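Small ribosomal subunit protein bS6 (Aquifex aeolicus, PDB 2J5A) probably binds 16S ribosomal RNA together with protein bS18 as a structural component of the small ribosomal subunit. Local coordinates at residues R8-K17 against D91-E102. Sequence-based numbering, arbitrary orientation.
Unlike the reference sequence in segment 91-102: I98 (reference Phe). With NA (sodium ion), chain B.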
ATOM      1  N   ARG A   8       2.455  16.146  -3.304  1.00 48.51           N
ATOM      2  CA  ARG A   8       1.911  15.181  -4.273  1.00 47.61           C
ATOM      3  C   ARG A   8       1.057  14.127  -3.593  1.00 45.48           C
ATOM      4  O   ARG A   8       1.249  13.834  -2.408  1.00 44.75           O
ATOM      5  CB  ARG A   8       3.036  14.496  -5.045  1.00 48.47           C
ATOM      6  CG  ARG A   8       3.213  14.969  -6.487  1.00 51.45           C
ATOM      7  CD  ARG A   8       4.397  15.902  -6.677  1.00 55.28           C
ATOM      8  NE  ARG A   8       4.940  15.803  -8.039  1.00 59.23           N
ATOM      9  CZ  ARG A   8       5.696  16.730  -8.641  1.00 61.81           C
ATOM     10  NH1 ARG A   8       6.016  17.872  -8.030  1.00 61.63           N
ATOM     11  NH2 ARG A   8       6.124  16.513  -9.887  1.00 62.84           N
ATOM     12  N   TYR A   9       0.133  13.560  -4.373  1.00 43.12           N
ATOM     13  CA  TYR A   9      -0.806  12.569  -3.897  1.00 41.99           C
ATOM     14  C   TYR A   9      -0.525  11.203  -4.552  1.00 40.43           C
ATOM     15  O   TYR A   9      -0.231  11.102  -5.755  1.00 38.82           O
ATOM     16  CB  TYR A   9      -2.254  13.022  -4.131  1.00 42.89           C
ATOM     17  CG  TYR A   9      -2.555  14.340  -3.460  1.00 43.49           C
ATOM     18  CD1 TYR A   9      -2.156  15.539  -4.038  1.00 45.77           C
ATOM     19  CD2 TYR A   9      -3.205  14.390  -2.242  1.00 44.89           C
ATOM     20  CE1 TYR A   9      -2.404  16.757  -3.423  1.00 46.53           C
ATOM     21  CE2 TYR A   9      -3.461  15.601  -1.619  1.00 46.23           C
ATOM     22  CZ  TYR A   9      -3.057  16.784  -2.218  1.00 46.74           C
ATOM     23  OH  TYR A   9      -3.301  18.000  -1.610  1.00 48.32           O
ATOM     24  N   TYR A  10      -0.596  10.158  -3.728  1.00 38.67           N
ATOM     25  CA  TYR A  10      -0.240   8.815  -4.166  1.00 37.97           C
ATOM     26  C   TYR A  10      -1.232   7.811  -3.635  1.00 37.17           C
ATOM     27  O   TYR A  10      -1.905   8.036  -2.616  1.00 36.83           O
ATOM     28  CB  TYR A  10       1.169   8.443  -3.702  1.00 37.98           C
ATOM     29  CG  TYR A  10       2.282   9.384  -4.165  1.00 38.25           C
ATOM     30  CD1 TYR A  10       2.893   9.213  -5.402  1.00 38.62           C
ATOM     31  CD2 TYR A  10       2.730  10.434  -3.356  1.00 38.31           C
ATOM     32  CE1 TYR A  10       3.911  10.066  -5.831  1.00 37.62           C
ATOM     33  CE2 TYR A  10       3.758  11.276  -3.774  1.00 37.53           C
ATOM     34  CZ  TYR A  10       4.331  11.092  -5.020  1.00 38.44           C
ATOM     35  OH  TYR A  10       5.353  11.922  -5.458  1.00 40.48           O
ATOM     36  N   GLU A  11      -1.322   6.701  -4.344  1.00 36.42           N
ATOM     37  CA  GLU A  11      -2.124   5.574  -3.938  1.00 35.85           C
ATOM     38  C   GLU A  11      -1.247   4.340  -4.021  1.00 35.40           C
ATOM     39  O   GLU A  11      -0.521   4.181  -5.006  1.00 35.92           O
ATOM     40  CB  GLU A  11      -3.327   5.416  -4.845  1.00 35.58           C
ATOM     41  CG  GLU A  11      -4.226   4.281  -4.448  1.00 36.19           C
ATOM     42  CD  GLU A  11      -5.513   4.297  -5.214  1.00 38.05           C
ATOM     43  OE1 GLU A  11      -6.310   5.235  -5.009  1.00 38.22           O
ATOM     44  OE2 GLU A  11      -5.734   3.363  -6.023  1.00 41.21           O
ATOM     45  N   THR A  12      -1.300   3.508  -2.970  1.00 34.07           N
ATOM     46  CA  THR A  12      -0.548   2.252  -2.886  1.00 33.09           C
ATOM     47  C   THR A  12      -1.539   1.112  -2.671  1.00 31.92           C
ATOM     48  O   THR A  12      -2.452   1.222  -1.874  1.00 31.67           O
ATOM     49  CB  THR A  12       0.454   2.271  -1.708  1.00 33.39           C
ATOM     50  OG1 THR A  12       1.405   3.319  -1.904  1.00 33.90           O
ATOM     51  CG2 THR A  12       1.176   0.971  -1.562  1.00 31.66           C
ATOM     52  N   VAL A  13      -1.352   0.038  -3.407  1.00 31.07           N
ATOM     53  CA  VAL A  13      -2.123  -1.177  -3.265  1.00 30.71           C
ATOM     54  C   VAL A  13      -1.098  -2.292  -3.156  1.00 30.56           C
ATOM     55  O   VAL A  13      -0.169  -2.354  -3.955  1.00 30.09           O
ATOM     56  CB  VAL A  13      -3.032  -1.452  -4.503  1.00 30.68           C
ATOM     57  CG1 VAL A  13      -3.803  -2.746  -4.342  1.00 29.87           C
ATOM     58  CG2 VAL A  13      -3.973  -0.306  -4.778  1.00 30.38           C
ATOM     59  N   PHE A  14      -1.263  -3.169  -2.164  1.00 30.69           N
ATOM     60  CA  PHE A  14      -0.378  -4.307  -1.993  1.00 30.37           C
ATOM     61  C   PHE A  14      -1.156  -5.542  -1.529  1.00 31.25           C
ATOM     62  O   PHE A  14      -2.261  -5.431  -0.961  1.00 30.66           O
ATOM     63  CB  PHE A  14       0.776  -3.969  -1.045  1.00 29.97           C
ATOM     64  CG  PHE A  14       0.338  -3.628   0.348  1.00 29.96           C
ATOM     65  CD1 PHE A  14      -0.161  -2.380   0.645  1.00 28.50           C
ATOM     66  CD2 PHE A  14       0.398  -4.588   1.371  1.00 31.03           C
ATOM     67  CE1 PHE A  14      -0.562  -2.072   1.927  1.00 29.08           C
ATOM     68  CE2 PHE A  14      -0.015  -4.282   2.654  1.00 29.79           C
ATOM     69  CZ  PHE A  14      -0.486  -3.035   2.932  1.00 28.89           C
ATOM     70  N   ALA A  15      -0.563  -6.709  -1.810  1.00 31.82           N
ATOM     71  CA  ALA A  15      -1.174  -8.013  -1.571  1.00 32.24           C
ATOM     72  C   ALA A  15      -0.302  -8.800  -0.613  1.00 32.62           C
ATOM     73  O   ALA A  15       0.891  -8.969  -0.857  1.00 32.16           O
ATOM     74  CB  ALA A  15      -1.329  -8.785  -2.876  1.00 32.08           C
ATOM     75  N   VAL A  16      -0.904  -9.261   0.482  1.00 33.59           N
ATOM     76  CA  VAL A  16      -0.198  -9.998   1.545  1.00 34.17           C
ATOM     77  C   VAL A  16      -0.431 -11.503   1.373  1.00 35.67           C
ATOM     78  O   VAL A  16      -1.543 -11.921   1.042  1.00 34.27           O
ATOM     79  CB  VAL A  16      -0.704  -9.553   2.920  1.00 33.74           C
ATOM     80  CG1 VAL A  16      -0.109 -10.399   4.019  1.00 32.19           C
ATOM     81  CG2 VAL A  16      -0.421  -8.076   3.124  1.00 33.08           C
ATOM     82  N   LYS A  17       0.605 -12.317   1.601  1.00 37.79           N
ATOM     83  CA  LYS A  17       0.475 -13.759   1.339  1.00 39.92           C
ATOM     84  C   LYS A  17      -0.600 -14.349   2.262  1.00 40.54           C
ATOM     85  O   LYS A  17      -0.795 -13.859   3.384  1.00 40.10           O
ATOM     86  CB  LYS A  17       1.819 -14.529   1.382  1.00 40.31           C
ATOM     87  CG  LYS A  17       2.555 -14.528   2.698  1.00 42.94           C
ATOM     88  CD  LYS A  17       3.763 -15.509   2.702  1.00 45.67           C
ATOM     89  CE  LYS A  17       4.821 -15.201   1.629  1.00 46.90           C
ATOM     90  NZ  LYS A  17       6.259 -15.347   2.140  1.00 47.85           N
ATOM     91  N   ASP A  91       6.483 -11.161   3.156  1.00 39.68           N
ATOM     92  CA  ASP A  91       5.057 -11.357   3.346  1.00 39.80           C
ATOM     93  C   ASP A  91       4.202 -10.635   2.292  1.00 39.22           C
ATOM     94  O   ASP A  91       3.058 -10.994   2.096  1.00 40.15           O
ATOM     95  CB  ASP A  91       4.641 -10.864   4.727  1.00 39.91           C
ATOM     96  CG  ASP A  91       5.350 -11.588   5.868  1.00 41.94           C
ATOM     97  OD1 ASP A  91       5.700 -12.796   5.727  1.00 40.64           O
ATOM     98  OD2 ASP A  91       5.517 -10.929   6.934  1.00 44.86           O
ATOM     99  N   VAL A  92       4.752  -9.617   1.629  1.00 38.35           N
ATOM    100  CA  VAL A  92       4.018  -8.825   0.650  1.00 36.97           C
ATOM    101  C   VAL A  92       4.369  -9.306  -0.728  1.00 36.61           C
ATOM    102  O   VAL A  92       5.502  -9.167  -1.164  1.00 37.64           O
ATOM    103  CB  VAL A  92       4.342  -7.332   0.807  1.00 37.33           C
ATOM    104  CG1 VAL A  92       3.783  -6.499  -0.380  1.00 35.37           C
ATOM    105  CG2 VAL A  92       3.842  -6.839   2.163  1.00 34.94           C
ATOM    106  N   ILE A  93       3.415  -9.897  -1.426  1.00 35.98           N
ATOM    107  CA  ILE A  93       3.748 -10.640  -2.631  1.00 35.64           C
ATOM    108  C   ILE A  93       3.392  -9.848  -3.864  1.00 35.91           C
ATOM    109  O   ILE A  93       3.621 -10.282  -4.982  1.00 35.57           O
ATOM    110  CB  ILE A  93       3.105 -12.085  -2.634  1.00 35.94           C
ATOM    111  CG1 ILE A  93       1.562 -12.042  -2.569  1.00 36.45           C
ATOM    112  CG2 ILE A  93       3.676 -12.911  -1.468  1.00 34.82           C
ATOM    113  CD1 ILE A  93       0.887 -13.430  -2.676  1.00 36.23           C
ATOM    114  N   ARG A  94       2.818  -8.676  -3.649  1.00 36.62           N
ATOM    115  CA  ARG A  94       2.466  -7.790  -4.725  1.00 37.57           C
ATOM    116  C   ARG A  94       2.304  -6.358  -4.191  1.00 37.73           C
ATOM    117  O   ARG A  94       1.750  -6.143  -3.114  1.00 36.77           O
ATOM    118  CB  ARG A  94       1.190  -8.280  -5.403  1.00 37.95           C
ATOM    119  CG  ARG A  94       1.087  -7.752  -6.784  1.00 40.61           C
ATOM    120  CD  ARG A  94      -0.192  -8.118  -7.431  1.00 42.05           C
ATOM    121  NE  ARG A  94      -0.289  -7.430  -8.703  1.00 41.98           N
ATOM    122  CZ  ARG A  94      -1.420  -7.252  -9.383  1.00 42.21           C
ATOM    123  NH1 ARG A  94      -2.578  -7.711  -8.927  1.00 41.01           N
ATOM    124  NH2 ARG A  94      -1.387  -6.602 -10.532  1.00 43.33           N
ATOM    125  N   TRP A  95       2.830  -5.393  -4.938  1.00 38.43           N
ATOM    126  CA  TRP A  95       2.818  -3.990  -4.526  1.00 38.74           C
ATOM    127  C   TRP A  95       2.679  -3.112  -5.770  1.00 39.53           C
ATOM    128  O   TRP A  95       3.212  -3.441  -6.825  1.00 40.14           O
ATOM    129  CB  TRP A  95       4.062  -3.645  -3.677  1.00 38.31           C
ATOM    130  CG  TRP A  95       5.355  -3.921  -4.337  1.00 37.88           C
ATOM    131  CD1 TRP A  95       6.161  -3.015  -4.947  1.00 37.85           C
ATOM    132  CD2 TRP A  95       5.989  -5.200  -4.498  1.00 37.30           C
ATOM    133  NE1 TRP A  95       7.265  -3.642  -5.471  1.00 38.43           N
ATOM    134  CE2 TRP A  95       7.182  -4.984  -5.210  1.00 36.47           C
ATOM    135  CE3 TRP A  95       5.668  -6.502  -4.098  1.00 38.40           C
ATOM    136  CZ2 TRP A  95       8.044  -6.013  -5.550  1.00 37.77           C
ATOM    137  CZ3 TRP A  95       6.547  -7.545  -4.428  1.00 38.77           C
ATOM    138  CH2 TRP A  95       7.717  -7.291  -5.142  1.00 38.04           C
ATOM    139  N   LEU A  96       1.906  -2.041  -5.659  1.00 40.38           N
ATOM    140  CA  LEU A  96       1.638  -1.142  -6.778  1.00 41.51           C
ATOM    141  C   LEU A  96       1.514   0.287  -6.250  1.00 43.25           C
ATOM    142  O   LEU A  96       0.752   0.551  -5.323  1.00 43.02           O
ATOM    143  CB  LEU A  96       0.341  -1.499  -7.476  1.00 40.92           C
ATOM    144  CG  LEU A  96       0.087  -2.958  -7.857  1.00 41.67           C
ATOM    145  CD1 LEU A  96      -1.394  -3.134  -8.103  1.00 41.57           C
ATOM    146  CD2 LEU A  96       0.919  -3.391  -9.083  1.00 41.84           C
ATOM    147  N   ASN A  97       2.265   1.197  -6.850  1.00 44.98           N
ATOM    148  CA  ASN A  97       2.235   2.591  -6.478  1.00 46.90           C
ATOM    149  C   ASN A  97       1.842   3.468  -7.660  1.00 47.91           C
ATOM    150  O   ASN A  97       2.355   3.339  -8.778  1.00 48.71           O
ATOM    151  CB  ASN A  97       3.574   2.974  -5.873  1.00 47.72           C
ATOM    152  CG  ASN A  97       3.877   2.164  -4.616  1.00 49.73           C
ATOM    153  OD1 ASN A  97       3.398   2.485  -3.515  1.00 55.91           O
ATOM    154  ND2 ASN A  97       4.734   1.157  -4.758  1.00 50.96           N
ATOM    155  N   ILE A  98       0.889   4.341  -7.390  1.00 48.44           N
ATOM    156  CA  ILE A  98       0.191   5.120  -8.396  1.00 48.51           C
ATOM    157  C   ILE A  98       0.272   6.554  -7.875  1.00 48.26           C
ATOM    158  O   ILE A  98      -0.012   6.783  -6.713  1.00 48.15           O
ATOM    159  CB  ILE A  98      -1.303   4.672  -8.412  1.00 48.35           C
ATOM    160  CG1 ILE A  98      -1.444   3.222  -8.912  1.00 49.35           C
ATOM    161  CG2 ILE A  98      -2.133   5.595  -9.214  1.00 48.71           C
ATOM    162  CD1 ILE A  98      -2.126   2.247  -7.916  1.00 45.58           C
ATOM    163  N   GLN A  99       0.672   7.510  -8.716  1.00 48.21           N
ATOM    164  CA  GLN A  99       0.461   8.918  -8.403  1.00 47.69           C
ATOM    165  C   GLN A  99      -0.946   9.227  -8.856  1.00 47.10           C
ATOM    166  O   GLN A  99      -1.356   8.773  -9.909  1.00 47.08           O
ATOM    167  CB  GLN A  99       1.482   9.831  -9.083  1.00 47.88           C
ATOM    168  CG  GLN A  99       1.490  11.252  -8.469  1.00 49.18           C
ATOM    169  CD  GLN A  99       2.417  12.251  -9.173  1.00 50.86           C
ATOM    170  OE1 GLN A  99       3.311  11.844  -9.924  1.00 52.79           O
ATOM    171  NE2 GLN A  99       2.204  13.547  -8.944  1.00 49.72           N
ATOM    172  N   ILE A 100      -1.704   9.935  -8.027  1.00 47.02           N
ATOM    173  CA  ILE A 100      -3.085  10.293  -8.347  1.00 47.06           C
ATOM    174  C   ILE A 100      -3.263  11.813  -8.261  1.00 48.39           C
ATOM    175  O   ILE A 100      -2.388  12.537  -7.758  1.00 48.18           O
ATOM    176  CB  ILE A 100      -4.120   9.602  -7.406  1.00 46.67           C
ATOM    177  CG1 ILE A 100      -3.853   9.929  -5.929  1.00 44.62           C
ATOM    178  CG2 ILE A 100      -4.123   8.078  -7.621  1.00 46.53           C
ATOM    179  CD1 ILE A 100      -4.977   9.571  -5.018  1.00 41.28           C
ATOM    180  N   LYS A 101      -4.396  12.292  -8.758  1.00 49.80           N
ATOM    181  CA  LYS A 101      -4.732  13.705  -8.644  1.00 51.24           C
ATOM    182  C   LYS A 101      -5.325  13.921  -7.281  1.00 51.55           C
ATOM    183  O   LYS A 101      -5.764  12.973  -6.632  1.00 51.88           O
ATOM    184  CB  LYS A 101      -5.752  14.124  -9.706  1.00 51.68           C
ATOM    185  CG  LYS A 101      -5.213  14.224 -11.123  1.00 53.57           C
ATOM    186  CD  LYS A 101      -6.362  14.534 -12.094  1.00 57.16           C
ATOM    187  CE  LYS A 101      -5.858  14.912 -13.497  1.00 59.07           C
ATOM    188  NZ  LYS A 101      -6.935  15.473 -14.387  1.00 59.63           N
ATOM    189  N   GLU A 102      -5.354  15.175  -6.857  1.00 52.12           N
ATOM    190  CA  GLU A 102      -5.970  15.560  -5.599  1.00 52.50           C
ATOM    191  C   GLU A 102      -7.461  15.258  -5.595  1.00 52.58           C
ATOM    192  O   GLU A 102      -8.037  14.950  -4.556  1.00 52.07           O
ATOM    193  CB  GLU A 102      -5.762  17.056  -5.353  1.00 52.86           C
ATOM    194  CG  GLU A 102      -6.289  17.508  -3.992  1.00 54.97           C
ATOM    195  CD  GLU A 102      -6.096  18.978  -3.716  1.00 57.34           C
ATOM    196  OE1 GLU A 102      -5.553  19.696  -4.587  1.00 58.72           O
ATOM    197  OE2 GLU A 102      -6.497  19.409  -2.608  1.00 59.72           O
TER
HETATM  198 NA    NA B1109       7.668  -8.364  -1.001  1.00 34.25          NA
HETATM  199  O   HOH W   1      -0.270  14.263  -7.038  1.00 47.20           O
HETATM  200  O   HOH W   2       8.446 -10.061  -2.022  1.00 37.81           O
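E11 and I98 face each other as a hydrogen-bonded antiparallel pair: E11 N reaches I98 O at 2.7 Å, and I98 N returns the bond to E11 O. V13 and L96 repeat the exchange. A15 then breaks the rhythm. Its N donates to R94 O, while A15 O takes I93 N at 2.7 Å and only weakly R94 N, so I93 and R94 both face one residue in a classic beta bulge. Beyond it K17 N closes on D91 O; K17 NZ stays 4.4 Å from D91 OD1 and bonds instead to E90 O, while D91 OD2 pairs with K28. V92 O turns to the sodium ion, shared with the carbonyls of L86, K87 and D89. In this ferredoxin-like bS6 fold, 92-100 is an outer strand and 8-16 is central, its other edge bonded to 63-73. On the face covered by the helices, T12 and N97 run side by side, and T12 OG1 donates to N97 OD1 at 2.7 Å. Near the far end a water accepts from Y9 N and Q99 NE2 and donates to I100 O. Y9 CG lies anti to its carbonyl carbon (chi1 -58°), which lays the ring alongside E102, whose CG sits over one face, 4.2 Å from the centroid of the Y9 ring. Y9 OH makes a weak hydrogen bond to K5 NZ. A serine in place of Y9 would probably leave the E102 methylenes without that face and K5 without that weak bond.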